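Local coordinates for protease (Helicobacter pylori, PDB 5EUF), which is a zinc-binding peptidase of the M16 family that probably cleaves the cytoplasmic domain of human junctional adhesion molecule A, weakening the gastric epithelial barrier, at residues 32-43 with 186-197. Sequence-based numbering, arbitrary orientation.
Sequences EVDVLYKVGSRN and YYQPKNAIVLVV
Y37 holds CG opposite its own carbonyl carbon (chi1 -70°), Y187 does likewise, and this brings their rings face to face. The centroids are 4.0 Å apart and the planes 24° from parallel. CD2 of Y187 sits over the centre of the Y37 ring. The methyl of A192 meets the same ring obliquely, with its CB 3.6 Å from Y37 CE1. The Y187 hydroxyl is hydrogen-bonded to that of Y93, and the Y187 side chain lies about 6 Å from that of E56, the probable catalytic proton acceptor. Strands 32-37 and 192-197 run antiparallel as inner neighbours in the mixed sheet of the N-terminal M16 domain. E32, D34 and L36 form hydrogen-bonded pairs with V197, L195 and I193. V33, V35 and Y37 alternate with them, and their side chains face helix 102-113. On the other face, R92 forms salt bridges with E32 and D34, and helix 365-376 lies against L36. Past the strands, K38 N donates an almost straight hydrogen bond to N191 O (3.1 Å). N191 has CG anti to its N (chi1 -163°), which lets ND2 reach Y186 O at 2.7 Å and sets OD1 beside K38 CB. V39 CG1 and CG2 each lie 3.5 Å from Y186 CB. N43 CB makes an off-centre CH-pi contact with the Y186 ring, 4.3 Å from its centroid, while N43 OD1 accepts a hydrogen bond from G40 N.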
ATOM      1  N   GLU B  32     -32.657   5.375  20.609  1.00 31.04           N
ATOM      2  CA  GLU B  32     -31.258   5.012  20.414  1.00 29.74           C
ATOM      3  C   GLU B  32     -30.384   6.260  20.388  1.00 29.77           C
ATOM      4  O   GLU B  32     -30.671   7.217  19.665  1.00 27.31           O
ATOM      5  CB  GLU B  32     -31.066   4.208  19.128  1.00 24.33           C
ATOM      6  CG  GLU B  32     -29.614   3.811  18.897  1.00 39.47           C
ATOM      7  CD  GLU B  32     -29.434   2.861  17.733  1.00 45.23           C
ATOM      8  OE1 GLU B  32     -28.561   3.124  16.879  1.00 44.00           O
ATOM      9  OE2 GLU B  32     -30.153   1.843  17.677  1.00 62.38           O
ATOM     10  N   VAL B  33     -29.317   6.244  21.182  1.00 36.75           N
ATOM     11  CA  VAL B  33     -28.410   7.382  21.270  1.00 47.92           C
ATOM     12  C   VAL B  33     -27.126   7.112  20.496  1.00 42.82           C
ATOM     13  O   VAL B  33     -26.307   6.298  20.913  1.00 48.22           O
ATOM     14  CB  VAL B  33     -28.059   7.708  22.733  1.00 22.13           C
ATOM     15  CG1 VAL B  33     -27.233   8.976  22.805  1.00 21.75           C
ATOM     16  CG2 VAL B  33     -29.325   7.848  23.559  1.00 43.22           C
ATOM     17  N   ASP B  34     -26.950   7.803  19.374  1.00 28.67           N
ATOM     18  CA  ASP B  34     -25.792   7.583  18.513  1.00 31.65           C
ATOM     19  C   ASP B  34     -24.734   8.674  18.624  1.00 30.77           C
ATOM     20  O   ASP B  34     -25.050   9.862  18.708  1.00 33.87           O
ATOM     21  CB  ASP B  34     -26.228   7.468  17.050  1.00 39.74           C
ATOM     22  CG  ASP B  34     -26.822   6.122  16.725  1.00 45.58           C
ATOM     23  OD1 ASP B  34     -27.991   5.885  17.093  1.00 46.39           O
ATOM     24  OD2 ASP B  34     -26.123   5.303  16.093  1.00 46.79           O
ATOM     25  N   VAL B  35     -23.474   8.252  18.621  1.00 31.66           N
ATOM     26  CA  VAL B  35     -22.352   9.163  18.449  1.00 24.78           C
ATOM     27  C   VAL B  35     -21.532   8.713  17.249  1.00 17.46           C
ATOM     28  O   VAL B  35     -20.917   7.650  17.272  1.00 23.76           O
ATOM     29  CB  VAL B  35     -21.454   9.222  19.692  1.00 35.80           C
ATOM     30  CG1 VAL B  35     -20.191  10.013  19.389  1.00 33.94           C
ATOM     31  CG2 VAL B  35     -22.204   9.841  20.855  1.00 42.51           C
ATOM     32  N   LEU B  36     -21.539   9.522  16.197  1.00 16.02           N
ATOM     33  CA  LEU B  36     -20.820   9.185  14.977  1.00 15.34           C
ATOM     34  C   LEU B  36     -19.535   9.995  14.848  1.00 40.43           C
ATOM     35  O   LEU B  36     -19.546  11.217  14.981  1.00 31.95           O
ATOM     36  CB  LEU B  36     -21.697   9.430  13.753  1.00 15.73           C
ATOM     37  CG  LEU B  36     -23.153   8.982  13.827  1.00 16.49           C
ATOM     38  CD1 LEU B  36     -23.877   9.387  12.553  1.00 17.06           C
ATOM     39  CD2 LEU B  36     -23.239   7.484  14.045  1.00 19.96           C
ATOM     40  N   TYR B  37     -18.429   9.309  14.590  1.00 14.27           N
ATOM     41  CA  TYR B  37     -17.179   9.986  14.284  1.00 18.85           C
ATOM     42  C   TYR B  37     -16.839   9.792  12.814  1.00 16.44           C
ATOM     43  O   TYR B  37     -16.833   8.665  12.316  1.00 34.82           O
ATOM     44  CB  TYR B  37     -16.047   9.468  15.169  1.00 21.75           C
ATOM     45  CG  TYR B  37     -16.165   9.867  16.623  1.00 20.08           C
ATOM     46  CD1 TYR B  37     -15.731  11.115  17.058  1.00 22.59           C
ATOM     47  CD2 TYR B  37     -16.696   8.993  17.563  1.00 14.41           C
ATOM     48  CE1 TYR B  37     -15.829  11.482  18.387  1.00 26.14           C
ATOM     49  CE2 TYR B  37     -16.797   9.348  18.893  1.00 14.99           C
ATOM     50  CZ  TYR B  37     -16.366  10.594  19.300  1.00 27.62           C
ATOM     51  OH  TYR B  37     -16.471  10.952  20.624  1.00 27.67           O
ATOM     52  N   LYS B  38     -16.558  10.888  12.117  1.00 16.88           N
ATOM     53  CA  LYS B  38     -16.202  10.819  10.703  1.00 13.74           C
ATOM     54  C   LYS B  38     -14.782  10.294  10.525  1.00 21.95           C
ATOM     55  O   LYS B  38     -13.934  10.962   9.934  1.00 13.27           O
ATOM     56  CB  LYS B  38     -16.339  12.193  10.048  1.00 17.15           C
ATOM     57  CG  LYS B  38     -17.727  12.801  10.161  1.00 18.81           C
ATOM     58  CD  LYS B  38     -17.766  14.190   9.547  1.00 26.33           C
ATOM     59  CE  LYS B  38     -19.167  14.776   9.580  1.00 31.86           C
ATOM     60  NZ  LYS B  38     -19.187  16.167   9.049  1.00 44.72           N
ATOM     61  N   VAL B  39     -14.530   9.102  11.064  1.00 22.42           N
ATOM     62  CA  VAL B  39     -13.222   8.462  10.978  1.00 17.02           C
ATOM     63  C   VAL B  39     -13.357   6.991  10.634  1.00 19.20           C
ATOM     64  O   VAL B  39     -14.295   6.325  11.068  1.00 23.64           O
ATOM     65  CB  VAL B  39     -12.432   8.554  12.295  1.00 25.84           C
ATOM     66  CG1 VAL B  39     -10.941   8.614  11.999  1.00 26.32           C
ATOM     67  CG2 VAL B  39     -12.877   9.744  13.122  1.00 39.11           C
ATOM     68  N   GLY B  40     -12.399   6.480   9.873  1.00 20.26           N
ATOM     69  CA  GLY B  40     -12.374   5.071   9.537  1.00 18.77           C
ATOM     70  C   GLY B  40     -10.974   4.659   9.139  1.00 25.17           C
ATOM     71  O   GLY B  40     -10.005   5.357   9.437  1.00 22.34           O
ATOM     72  N   SER B  41     -10.868   3.525   8.456  1.00 29.02           N
ATOM     73  CA  SER B  41      -9.578   3.044   7.992  1.00 21.19           C
ATOM     74  C   SER B  41      -9.068   3.910   6.845  1.00 30.59           C
ATOM     75  O   SER B  41      -7.883   3.875   6.512  1.00 26.93           O
ATOM     76  CB  SER B  41      -9.677   1.583   7.553  1.00 32.99           C
ATOM     77  OG  SER B  41     -10.567   1.436   6.460  1.00 42.26           O
ATOM     78  N   ARG B  42      -9.967   4.691   6.251  1.00 28.72           N
ATOM     79  CA  ARG B  42      -9.609   5.549   5.127  1.00 31.15           C
ATOM     80  C   ARG B  42      -8.796   6.752   5.596  1.00 32.50           C
ATOM     81  O   ARG B  42      -8.159   7.438   4.796  1.00 38.94           O
ATOM     82  CB  ARG B  42     -10.859   6.019   4.379  1.00 30.83           C
ATOM     83  CG  ARG B  42     -11.467   7.284   4.944  1.00 48.27           C
ATOM     84  CD  ARG B  42     -12.644   7.774   4.120  1.00 42.65           C
ATOM     85  NE  ARG B  42     -12.813   9.214   4.276  1.00 35.36           N
ATOM     86  CZ  ARG B  42     -12.424  10.104   3.373  1.00 40.09           C
ATOM     87  NH1 ARG B  42     -11.861   9.695   2.245  1.00 47.36           N
ATOM     88  NH2 ARG B  42     -12.602  11.401   3.590  1.00 50.76           N
ATOM     89  N   ASN B  43      -8.823   7.002   6.900  1.00 29.09           N
ATOM     90  CA  ASN B  43      -8.053   8.090   7.486  1.00 25.07           C
ATOM     91  C   ASN B  43      -6.735   7.593   8.068  1.00 17.76           C
ATOM     92  O   ASN B  43      -6.046   8.319   8.784  1.00 28.58           O
ATOM     93  CB  ASN B  43      -8.869   8.797   8.565  1.00 21.32           C
ATOM     94  CG  ASN B  43     -10.217   9.264   8.062  1.00 28.16           C
ATOM     95  OD1 ASN B  43     -11.227   8.576   8.222  1.00 36.40           O
ATOM     96  ND2 ASN B  43     -10.241  10.441   7.447  1.00 28.02           N
ATOM     97  N   TYR B 186      -8.940  12.998  15.484  1.00 32.45           N
ATOM     98  CA  TYR B 186     -10.129  12.567  14.761  1.00 31.17           C
ATOM     99  C   TYR B 186     -11.382  12.434  15.631  1.00 32.36           C
ATOM    100  O   TYR B 186     -12.482  12.254  15.109  1.00 17.02           O
ATOM    101  CB  TYR B 186      -9.847  11.242  14.054  1.00 20.61           C
ATOM    102  CG  TYR B 186      -8.917  11.372  12.867  1.00 28.08           C
ATOM    103  CD1 TYR B 186      -9.352  11.955  11.682  1.00 19.77           C
ATOM    104  CD2 TYR B 186      -7.607  10.910  12.928  1.00 29.31           C
ATOM    105  CE1 TYR B 186      -8.507  12.077  10.591  1.00 25.95           C
ATOM    106  CE2 TYR B 186      -6.756  11.028  11.842  1.00 27.14           C
ATOM    107  CZ  TYR B 186      -7.211  11.614  10.677  1.00 39.31           C
ATOM    108  OH  TYR B 186      -6.368  11.734   9.594  1.00 41.71           O
ATOM    109  N   TYR B 187     -11.224  12.534  16.949  1.00 30.18           N
ATOM    110  CA  TYR B 187     -12.374  12.490  17.854  1.00 26.46           C
ATOM    111  C   TYR B 187     -12.673  13.862  18.448  1.00 27.15           C
ATOM    112  O   TYR B 187     -13.059  13.979  19.610  1.00 31.66           O
ATOM    113  CB  TYR B 187     -12.149  11.477  18.979  1.00 21.14           C
ATOM    114  CG  TYR B 187     -12.400  10.040  18.582  1.00 24.28           C
ATOM    115  CD1 TYR B 187     -11.797   9.493  17.457  1.00 30.69           C
ATOM    116  CD2 TYR B 187     -13.224   9.224  19.347  1.00 26.46           C
ATOM    117  CE1 TYR B 187     -12.019   8.179  17.095  1.00 29.43           C
ATOM    118  CE2 TYR B 187     -13.451   7.904  18.994  1.00 27.39           C
ATOM    119  CZ  TYR B 187     -12.845   7.388  17.867  1.00 25.40           C
ATOM    120  OH  TYR B 187     -13.063   6.078  17.508  1.00 27.54           O
ATOM    121  N   GLN B 188     -12.478  14.901  17.647  1.00 36.75           N
ATOM    122  CA  GLN B 188     -12.874  16.242  18.040  1.00 20.51           C
ATOM    123  C   GLN B 188     -14.375  16.397  17.843  1.00 31.12           C
ATOM    124  O   GLN B 188     -14.957  15.744  16.977  1.00 28.65           O
ATOM    125  CB  GLN B 188     -12.120  17.295  17.230  1.00 21.11           C
ATOM    126  CG  GLN B 188     -10.616  17.115  17.210  1.00 35.95           C
ATOM    127  CD  GLN B 188      -9.909  18.248  16.495  1.00 50.55           C
ATOM    128  OE1 GLN B 188     -10.237  19.419  16.688  1.00 53.92           O
ATOM    129  NE2 GLN B 188      -8.940  17.906  15.655  1.00 50.73           N
ATOM    130  N   PRO B 189     -15.010  17.250  18.658  1.00 31.94           N
ATOM    131  CA  PRO B 189     -16.432  17.576  18.506  1.00 31.87           C
ATOM    132  C   PRO B 189     -16.777  18.044  17.091  1.00 37.15           C
ATOM    133  O   PRO B 189     -17.841  17.704  16.573  1.00 38.79           O
ATOM    134  CB  PRO B 189     -16.639  18.704  19.519  1.00 33.40           C
ATOM    135  CG  PRO B 189     -15.620  18.442  20.573  1.00 38.20           C
ATOM    136  CD  PRO B 189     -14.426  17.865  19.865  1.00 34.64           C
ATOM    137  N   LYS B 190     -15.877  18.807  16.475  1.00 38.81           N
ATOM    138  CA  LYS B 190     -16.071  19.291  15.110  1.00 28.22           C
ATOM    139  C   LYS B 190     -16.113  18.143  14.101  1.00 38.33           C
ATOM    140  O   LYS B 190     -16.559  18.316  12.965  1.00 41.27           O
ATOM    141  CB  LYS B 190     -14.959  20.275  14.735  1.00 22.24           C
ATOM    142  N   ASN B 191     -15.649  16.970  14.521  1.00 24.77           N
ATOM    143  CA  ASN B 191     -15.609  15.804  13.654  1.00 18.21           C
ATOM    144  C   ASN B 191     -16.619  14.748  14.094  1.00 39.18           C
ATOM    145  O   ASN B 191     -16.602  13.616  13.609  1.00 44.00           O
ATOM    146  CB  ASN B 191     -14.194  15.210  13.633  1.00 31.11           C
ATOM    147  CG  ASN B 191     -13.967  14.266  12.462  1.00 34.79           C
ATOM    148  OD1 ASN B 191     -14.485  14.482  11.366  1.00 35.92           O
ATOM    149  ND2 ASN B 191     -13.196  13.210  12.695  1.00 16.75           N
ATOM    150  N   ALA B 192     -17.506  15.122  15.012  1.00 37.09           N
ATOM    151  CA  ALA B 192     -18.447  14.163  15.587  1.00 35.10           C
ATOM    152  C   ALA B 192     -19.906  14.572  15.398  1.00 17.93           C
ATOM    153  O   ALA B 192     -20.221  15.754  15.263  1.00 35.83           O
ATOM    154  CB  ALA B 192     -18.151  13.964  17.065  1.00 28.07           C
ATOM    155  N   ILE B 193     -20.786  13.575  15.391  1.00 21.62           N
ATOM    156  CA  ILE B 193     -22.224  13.792  15.259  1.00 23.17           C
ATOM    157  C   ILE B 193     -22.990  13.014  16.322  1.00 18.49           C
ATOM    158  O   ILE B 193     -22.812  11.805  16.459  1.00 21.24           O
ATOM    159  CB  ILE B 193     -22.749  13.360  13.875  1.00 28.33           C
ATOM    160  CG1 ILE B 193     -22.078  14.165  12.760  1.00 25.82           C
ATOM    161  CG2 ILE B 193     -24.264  13.509  13.807  1.00 20.21           C
ATOM    162  CD1 ILE B 193     -22.460  13.705  11.366  1.00 22.01           C
ATOM    163  N   VAL B 194     -23.840  13.708  17.072  1.00 29.24           N
ATOM    164  CA  VAL B 194     -24.693  13.056  18.058  1.00 24.85           C
ATOM    165  C   VAL B 194     -26.100  12.896  17.493  1.00 32.31           C
ATOM    166  O   VAL B 194     -26.801  13.880  17.247  1.00 33.67           O
ATOM    167  CB  VAL B 194     -24.748  13.841  19.382  1.00 30.66           C
ATOM    168  CG1 VAL B 194     -25.712  13.180  20.355  1.00 20.43           C
ATOM    169  CG2 VAL B 194     -23.357  13.948  19.994  1.00 30.40           C
ATOM    170  N   LEU B 195     -26.500  11.646  17.285  1.00 25.95           N
ATOM    171  CA  LEU B 195     -27.779  11.328  16.665  1.00 18.79           C
ATOM    172  C   LEU B 195     -28.700  10.617  17.648  1.00 29.16           C
ATOM    173  O   LEU B 195     -28.311   9.625  18.262  1.00 35.31           O
ATOM    174  CB  LEU B 195     -27.558  10.461  15.423  1.00 24.61           C
ATOM    175  CG  LEU B 195     -28.769   9.830  14.736  1.00 35.16           C
ATOM    176  CD1 LEU B 195     -29.630  10.886  14.068  1.00 28.90           C
ATOM    177  CD2 LEU B 195     -28.322   8.783  13.726  1.00 35.02           C
ATOM    178  N   VAL B 196     -29.917  11.130  17.801  1.00 34.20           N
ATOM    179  CA  VAL B 196     -30.898  10.516  18.693  1.00 34.87           C
ATOM    180  C   VAL B 196     -32.192  10.194  17.949  1.00 29.79           C
ATOM    181  O   VAL B 196     -32.852  11.084  17.408  1.00 21.68           O
ATOM    182  CB  VAL B 196     -31.215  11.422  19.900  1.00 39.28           C
ATOM    183  CG1 VAL B 196     -32.297  10.791  20.763  1.00 25.78           C
ATOM    184  CG2 VAL B 196     -29.955  11.687  20.719  1.00 26.93           C
ATOM    185  N   VAL B 197     -32.545   8.913  17.925  1.00 29.07           N
ATOM    186  CA  VAL B 197     -33.722   8.445  17.201  1.00 33.30           C
ATOM    187  C   VAL B 197     -34.650   7.661  18.128  1.00 38.92           C
ATOM    188  O   VAL B 197     -34.191   6.844  18.928  1.00 42.49           O
ATOM    189  CB  VAL B 197     -33.326   7.551  15.998  1.00 24.08           C
ATOM    190  CG1 VAL B 197     -34.557   7.087  15.236  1.00 21.09           C
ATOM    191  CG2 VAL B 197     -32.372   8.289  15.070  1.00 26.19           C
TER